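Local atomic coordinates of cellulase (Xanthomonas axonopodis pv. citri, PDB entry 4W7W), a protein that probably hydrolyses the beta-1,4-glucosidic bonds of cellulose as a glycoside hydrolase of family 5 and binds glucose-based oligosaccharides along its active-site cleft. Residues 32-38 and 69-74; 46-50 and 87-91. One frame throughout, in Å; residues are numbered along the deposited sequence.

Contact 1 of 2, residues 32-38 and 69-74; sequences AEFNSRK and PFLWER. With BGC (beta-D-glucopyranose), chain B; BGC (beta-D-glucopyranose), chain C.
The guanidinium of R74 reaches into the loop 32-38, which wraps round it and offers one backbone carbonyl after another at its edge. NH1 and NH2 both point at F34 O, NH1 at 2.9 Å along a fairly straight bond of 158°. NH1 also meets A32 O, approaching from above that carbonyl's plane, while NH2 lies on a lone pair of K38 O at 2.9 Å and bonds weakly to N35 O. An extended chain from CG to NE (chi2 -179°, chi3 175°) carries the charge this far. Over one face of the guanidinium, toward its rim, sits L71 CD1, 3.3 Å above the plane and also touching S36 CB; the other methyl, CD2, packs on E33 CB. E33 itself runs beside P69, pointing the same way, with OE1 3.5 Å from P69 CB. Between the backbones, one water bridges A32 N to P69 O and a second links A32 O to L71 N.

The far side of the loop faces sugar. C1 of the chain B glucose stands over the centre of one face of the F34 ring, N35 OD1 accepts from that glucose's O3 at 2.7 Å, and E33 OE2 takes the O6 hydroxyl of the chain C glucose at 2.6 Å. A buried guanidinium ringed by carbonyl oxygens, whose dipoles probably stabilise its charge, thus helps fix the turn that presents these three residues to the glycan.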
loop_
_atom_site.group_PDB
_atom_site.type_symbol
_atom_site.label_atom_id
_atom_site.label_comp_id
_atom_site.label_asym_id
_atom_site.label_seq_id
_atom_site.Cartn_x
_atom_site.Cartn_y
_atom_site.Cartn_z
ATOM N N ALA A 32 12.991 1.469 1.260
ATOM C CA ALA A 32 13.177 2.672 2.070
ATOM C C ALA A 32 12.680 2.453 3.494
ATOM O O ALA A 32 13.001 3.239 4.407
ATOM C CB ALA A 32 12.512 3.880 1.438
ATOM N N GLU A 33 11.882 1.401 3.669
ATOM C CA GLU A 33 11.305 1.023 4.947
ATOM C C GLU A 33 12.110 -0.057 5.658
ATOM O O GLU A 33 11.724 -0.489 6.751
ATOM C CB GLU A 33 9.849 0.580 4.768
ATOM C CG GLU A 33 9.598 -0.862 4.346
ATOM C CD GLU A 33 9.979 -1.253 2.935
ATOM O OE1 GLU A 33 10.632 -0.474 2.196
ATOM O OE2 GLU A 33 9.616 -2.388 2.565
ATOM N N PHE A 34 13.219 -0.489 5.057
ATOM C CA PHE A 34 14.027 -1.561 5.621
ATOM C C PHE A 34 14.695 -1.148 6.930
ATOM O O PHE A 34 14.916 0.032 7.206
ATOM C CB PHE A 34 15.100 -2.005 4.620
ATOM C CG PHE A 34 14.682 -3.115 3.686
ATOM C CD1 PHE A 34 13.421 -3.192 3.122
ATOM C CD2 PHE A 34 15.599 -4.083 3.359
ATOM C CE1 PHE A 34 13.099 -4.212 2.251
ATOM C CE2 PHE A 34 15.280 -5.114 2.498
ATOM C CZ PHE A 34 14.027 -5.177 1.939
ATOM N N ASN A 35 15.039 -2.159 7.720
ATOM C CA ASN A 35 15.774 -1.990 8.969
ATOM C C ASN A 35 15.137 -0.879 9.787
ATOM O O ASN A 35 15.782 0.092 10.203
ATOM C CB ASN A 35 17.251 -1.747 8.663
ATOM C CG ASN A 35 17.878 -2.940 7.968
ATOM O OD1 ASN A 35 17.951 -4.023 8.548
ATOM N ND2 ASN A 35 18.288 -2.768 6.718
ATOM N N SER A 36 13.845 -1.058 10.040
ATOM C CA SER A 36 13.046 0.003 10.632
ATOM C C SER A 36 13.382 0.319 12.089
ATOM O O SER A 36 12.982 1.367 12.569
ATOM C CB SER A 36 11.553 -0.280 10.486
ATOM O OG SER A 36 11.168 -1.419 11.235
ATOM N N ARG A 37 14.117 -0.554 12.776
ATOM C CA ARG A 37 14.620 -0.229 14.126
ATOM C C ARG A 37 15.575 0.958 14.135
ATOM O O ARG A 37 15.753 1.632 15.162
ATOM C CB ARG A 37 15.356 -1.428 14.759
ATOM C CG ARG A 37 14.490 -2.631 15.096
ATOM C CD ARG A 37 15.264 -3.653 15.929
ATOM N NE ARG A 37 16.356 -4.291 15.178
ATOM C CZ ARG A 37 16.222 -5.361 14.388
ATOM N NH1 ARG A 37 15.036 -5.948 14.240
ATOM N NH2 ARG A 37 17.283 -5.855 13.745
ATOM N N LYS A 38 16.202 1.197 12.993
ATOM C CA LYS A 38 17.254 2.179 12.911
ATOM C C LYS A 38 16.687 3.551 12.563
ATOM O O LYS A 38 16.128 3.731 11.492
ATOM C CB LYS A 38 18.294 1.736 11.885
ATOM C CG LYS A 38 18.667 0.271 12.011
ATOM C CD LYS A 38 20.163 0.101 12.053
ATOM C CE LYS A 38 20.542 -1.345 12.278
ATOM N NZ LYS A 38 21.961 -1.418 12.649
ATOM N N PRO A 69 6.929 2.366 -0.179
ATOM C CA PRO A 69 7.040 2.374 1.285
ATOM C C PRO A 69 8.143 3.316 1.754
ATOM O O PRO A 69 9.224 3.341 1.179
ATOM C CB PRO A 69 7.445 0.927 1.600
ATOM C CG PRO A 69 6.906 0.124 0.452
ATOM C CD PRO A 69 7.110 1.014 -0.741
ATOM N N PHE A 70 7.863 4.046 2.824
ATOM C CA PHE A 70 8.889 4.792 3.538
ATOM C C PHE A 70 8.427 4.935 4.982
ATOM O O PHE A 70 7.272 4.648 5.314
ATOM C CB PHE A 70 9.174 6.158 2.903
ATOM C CG PHE A 70 7.992 7.065 2.901
ATOM C CD1 PHE A 70 7.109 7.007 1.856
ATOM C CD2 PHE A 70 7.745 7.944 3.937
ATOM C CE1 PHE A 70 6.000 7.807 1.804
ATOM C CE2 PHE A 70 6.614 8.744 3.918
ATOM C CZ PHE A 70 5.748 8.684 2.843
ATOM N N LEU A 71 9.355 5.303 5.857
ATOM C CA LEU A 71 9.038 5.353 7.290
ATOM C C LEU A 71 8.674 6.731 7.784
ATOM O O LEU A 71 9.350 7.744 7.505
ATOM C CB LEU A 71 10.202 4.885 8.144
ATOM C CG LEU A 71 10.662 3.453 7.897
ATOM C CD1 LEU A 71 11.705 3.092 8.929
ATOM C CD2 LEU A 71 9.487 2.484 7.947
ATOM N N TRP A 72 7.613 6.764 8.584
ATOM C CA TRP A 72 7.205 7.963 9.295
ATOM C C TRP A 72 8.377 8.570 10.064
ATOM O O TRP A 72 8.615 9.771 10.015
ATOM C CB TRP A 72 6.040 7.583 10.218
ATOM C CG TRP A 72 5.313 8.709 10.868
ATOM C CD1 TRP A 72 5.597 10.046 10.820
ATOM C CD2 TRP A 72 4.174 8.565 11.715
ATOM N NE1 TRP A 72 4.704 10.739 11.600
ATOM C CE2 TRP A 72 3.811 9.856 12.148
ATOM C CE3 TRP A 72 3.435 7.463 12.157
ATOM C CZ2 TRP A 72 2.742 10.072 13.011
ATOM C CZ3 TRP A 72 2.388 7.672 13.031
ATOM C CH2 TRP A 72 2.047 8.969 13.442
ATOM N N GLU A 73 9.138 7.728 10.755
ATOM C CA GLU A 73 10.238 8.203 11.583
ATOM C C GLU A 73 11.362 8.829 10.782
ATOM O O GLU A 73 12.116 9.652 11.319
ATOM C CB GLU A 73 10.811 7.060 12.406
ATOM C CG GLU A 73 9.824 6.408 13.365
ATOM C CD GLU A 73 9.006 5.266 12.771
ATOM O OE1 GLU A 73 8.955 5.085 11.535
ATOM O OE2 GLU A 73 8.352 4.551 13.560
ATOM N N ARG A 74 11.508 8.417 9.514
ATOM C CA ARG A 74 12.553 8.954 8.660
ATOM C C ARG A 74 12.121 10.236 7.961
ATOM O O ARG A 74 12.970 11.112 7.739
ATOM C CB ARG A 74 13.031 7.899 7.654
ATOM C CG ARG A 74 13.752 6.761 8.348
ATOM C CD ARG A 74 14.281 5.690 7.400
ATOM N NE ARG A 74 15.054 4.715 8.165
ATOM C CZ ARG A 74 15.093 3.405 7.950
ATOM N NH1 ARG A 74 14.460 2.842 6.932
ATOM N NH2 ARG A 74 15.799 2.646 8.779
HETATM C C2 BGC B . 13.742 -5.921 6.817
HETATM C C3 BGC B . 15.258 -5.865 6.742
HETATM C C4 BGC B . 15.829 -7.249 6.447
HETATM C C5 BGC B . 15.099 -7.931 5.280
HETATM C C6 BGC B . 15.571 -9.368 5.054
HETATM C C1 BGC B . 13.112 -6.657 5.642
HETATM O O2 BGC B . 13.288 -4.574 6.885
HETATM O O3 BGC B . 15.709 -5.332 7.997
HETATM O O4 BGC B . 17.215 -7.110 6.121
HETATM O O5 BGC B . 13.688 -7.949 5.510
HETATM O O6 BGC B . 15.234 -10.191 6.181
HETATM C C2 BGC C . 9.281 -9.218 4.322
HETATM C C3 BGC C . 10.445 -8.768 5.204
HETATM C C4 BGC C . 10.906 -7.345 4.887
HETATM C C5 BGC C . 9.713 -6.409 4.791
HETATM C C6 BGC C . 10.112 -5.046 4.251
HETATM C C1 BGC C . 8.169 -8.181 4.337
HETATM O O1 BGC C . 7.112 -8.533 3.429
HETATM O O2 BGC C . 8.771 -10.479 4.782
HETATM O O3 BGC C . 11.523 -9.700 5.055
HETATM O O4 BGC C . 11.729 -6.836 5.934
HETATM O O5 BGC C . 8.725 -6.948 3.912
HETATM O O6 BGC C . 8.999 -4.195 4.381
HETATM O O HOH W 1 10.759 1.859 -0.554
HETATM O O HOH W 2 12.038 5.789 4.916
#

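Contact 2 of 2, residues 46-50 and 87-91; sequences DYTYP and QLGLI
Y49 lays the face of its ring on L90: CB stands over the ring centre, 3.6 Å from the centroid and only 6° off the normal, a CH-pi contact. L90 CD1 follows the same ring toward CD1 and CE1, and I91 CG1 comes in obliquely, 3.9 Å from Y49 CE2. With its CG beside the backbone N (chi1 -85°), Y49 sends the ring across to the helix 85-100 and brings its hydroxyl to Q87. This is the dense part of the contact, where the ring is held by apolar atoms and by its hydroxyl.

Q87 ties together two tyrosines of the loop. Its chain bends at chi2, turning the amide toward them. Y49 OH donates to Q87 OE1 at 2.7 Å, from well above the carbonyl plane, while Q87 NE2 donates to Y47 OH at 3.0 Å, with the hydroxyl oxygen in the amide plane. The Y47 ring and that amide are inclined at 52°, so they meet through the bond without stacking.

Packing thins toward Y47, where L90 CD1 is a distant 4.5 Å from the hydroxyl. Y49 and L90 are themselves partly exposed, whereas Y47, Q87 and I91 are buried; L43 closes further on L90, and F70 and V75 on I91. The Q87 amide uses its acceptor on Y49 and its donor on Y47, so bonds at both ends limit its rotation, and two tyrosine hydroxyls, that of Y47 in a buried residue, are bonded by one side chain that joins the loop to the helix.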
loop_
_atom_site.group_PDB
_atom_site.type_symbol
_atom_site.label_atom_id
_atom_site.label_comp_id
_atom_site.label_asym_id
_atom_site.label_seq_id
_atom_site.Cartn_x
_atom_site.Cartn_y
_atom_site.Cartn_z
ATOM N N ASP A 46 21.321 1.232 5.710
ATOM C CA ASP A 46 20.145 0.648 6.351
ATOM C C ASP A 46 18.903 0.613 5.467
ATOM O O ASP A 46 17.996 -0.186 5.699
ATOM C CB ASP A 46 19.827 1.433 7.612
ATOM C CG ASP A 46 21.006 1.484 8.567
ATOM O OD1 ASP A 46 21.501 0.398 8.904
ATOM O OD2 ASP A 46 21.436 2.594 8.944
ATOM N N TYR A 47 18.844 1.489 4.470
ATOM C CA TYR A 47 17.688 1.547 3.586
ATOM C C TYR A 47 18.134 2.203 2.303
ATOM O O TYR A 47 19.212 2.806 2.230
ATOM C CB TYR A 47 16.560 2.344 4.244
ATOM C CG TYR A 47 16.827 3.818 4.414
ATOM C CD1 TYR A 47 17.455 4.303 5.557
ATOM C CD2 TYR A 47 16.425 4.739 3.460
ATOM C CE1 TYR A 47 17.679 5.653 5.748
ATOM C CE2 TYR A 47 16.652 6.092 3.640
ATOM C CZ TYR A 47 17.280 6.547 4.766
ATOM O OH TYR A 47 17.469 7.898 4.910
ATOM N N THR A 48 17.305 2.075 1.275
ATOM C CA THR A 48 17.591 2.671 -0.004
ATOM C C THR A 48 16.297 3.088 -0.664
ATOM O O THR A 48 15.256 2.506 -0.394
ATOM C CB THR A 48 18.352 1.687 -0.908
ATOM O OG1 THR A 48 18.782 2.371 -2.082
ATOM C CG2 THR A 48 17.481 0.492 -1.308
ATOM N N TYR A 49 16.376 4.095 -1.520
ATOM C CA TYR A 49 15.302 4.428 -2.433
ATOM C C TYR A 49 15.528 3.688 -3.748
ATOM O O TYR A 49 16.617 3.175 -4.004
ATOM C CB TYR A 49 15.179 5.958 -2.597
ATOM C CG TYR A 49 14.325 6.555 -1.502
ATOM C CD1 TYR A 49 14.783 6.628 -0.200
ATOM C CD2 TYR A 49 13.044 6.990 -1.761
ATOM C CE1 TYR A 49 13.980 7.103 0.821
ATOM C CE2 TYR A 49 12.228 7.462 -0.740
ATOM C CZ TYR A 49 12.699 7.528 0.537
ATOM O OH TYR A 49 11.861 8.001 1.527
ATOM N N PRO A 50 14.494 3.604 -4.590
ATOM C CA PRO A 50 14.650 2.812 -5.803
ATOM C C PRO A 50 15.576 3.477 -6.806
ATOM O O PRO A 50 15.781 4.693 -6.776
ATOM C CB PRO A 50 13.217 2.732 -6.369
ATOM C CG PRO A 50 12.301 3.179 -5.249
ATOM C CD PRO A 50 13.130 4.129 -4.436
ATOM N N GLN A 87 14.965 13.392 3.440
ATOM C CA GLN A 87 14.034 12.324 3.150
ATOM C C GLN A 87 12.990 12.768 2.124
ATOM O O GLN A 87 12.656 12.038 1.202
ATOM C CB GLN A 87 13.365 11.821 4.418
ATOM C CG GLN A 87 12.713 10.460 4.257
ATOM C CD GLN A 87 13.645 9.253 4.211
ATOM O OE1 GLN A 87 13.194 8.162 3.883
ATOM N NE2 GLN A 87 14.899 9.411 4.577
ATOM N N LEU A 88 12.478 13.984 2.311
ATOM C CA LEU A 88 11.532 14.536 1.366
ATOM C C LEU A 88 12.157 14.606 -0.022
ATOM O O LEU A 88 11.505 14.327 -1.029
ATOM C CB LEU A 88 11.085 15.900 1.853
ATOM C CG LEU A 88 10.052 16.609 1.013
ATOM C CD1 LEU A 88 8.776 15.775 0.924
ATOM C CD2 LEU A 88 9.814 17.980 1.616
ATOM N N GLY A 89 13.426 14.981 -0.081
ATOM C CA GLY A 89 14.118 15.047 -1.352
ATOM C C GLY A 89 14.198 13.705 -2.054
ATOM O O GLY A 89 14.053 13.625 -3.263
ATOM N N LEU A 90 14.419 12.643 -1.285
ATOM C CA LEU A 90 14.459 11.299 -1.845
ATOM C C LEU A 90 13.106 10.922 -2.419
ATOM O O LEU A 90 13.015 10.333 -3.503
ATOM C CB LEU A 90 14.911 10.299 -0.779
ATOM C CG LEU A 90 16.399 10.412 -0.417
ATOM C CD1 LEU A 90 16.694 9.764 0.924
ATOM C CD2 LEU A 90 17.276 9.793 -1.500
ATOM N N ILE A 91 12.026 11.249 -1.694
ATOM C CA ILE A 91 10.680 10.971 -2.183
ATOM C C ILE A 91 10.440 11.754 -3.470
ATOM O O ILE A 91 9.919 11.212 -4.438
ATOM C CB ILE A 91 9.620 11.283 -1.112
ATOM C CG1 ILE A 91 9.782 10.338 0.088
ATOM C CG2 ILE A 91 8.226 11.191 -1.686
ATOM C CD1 ILE A 91 9.053 10.772 1.339
#

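Overall arrangement
In this (alpha/beta)8 barrel both contacts lie on the same side of the chain's centre, their own centres about 9 Å apart, and their segments alternate along the chain: 32-38, 46-50, 69-74, 87-91. The first two belong to the long loop between strand 24-29 and helix 52-60. The others follow from the end of strand 65-70 through helix 72-75 to helix 85-100. The contacts touch directly: N35 ND2 probably bonds to D46 O at 2.8 Å, and R74 packs on both Y47 and Q87. Contact 1 thus holds the sugar-facing part of the loop, and contact 2 fastens its continuation to a barrel helix, farther from the glycan.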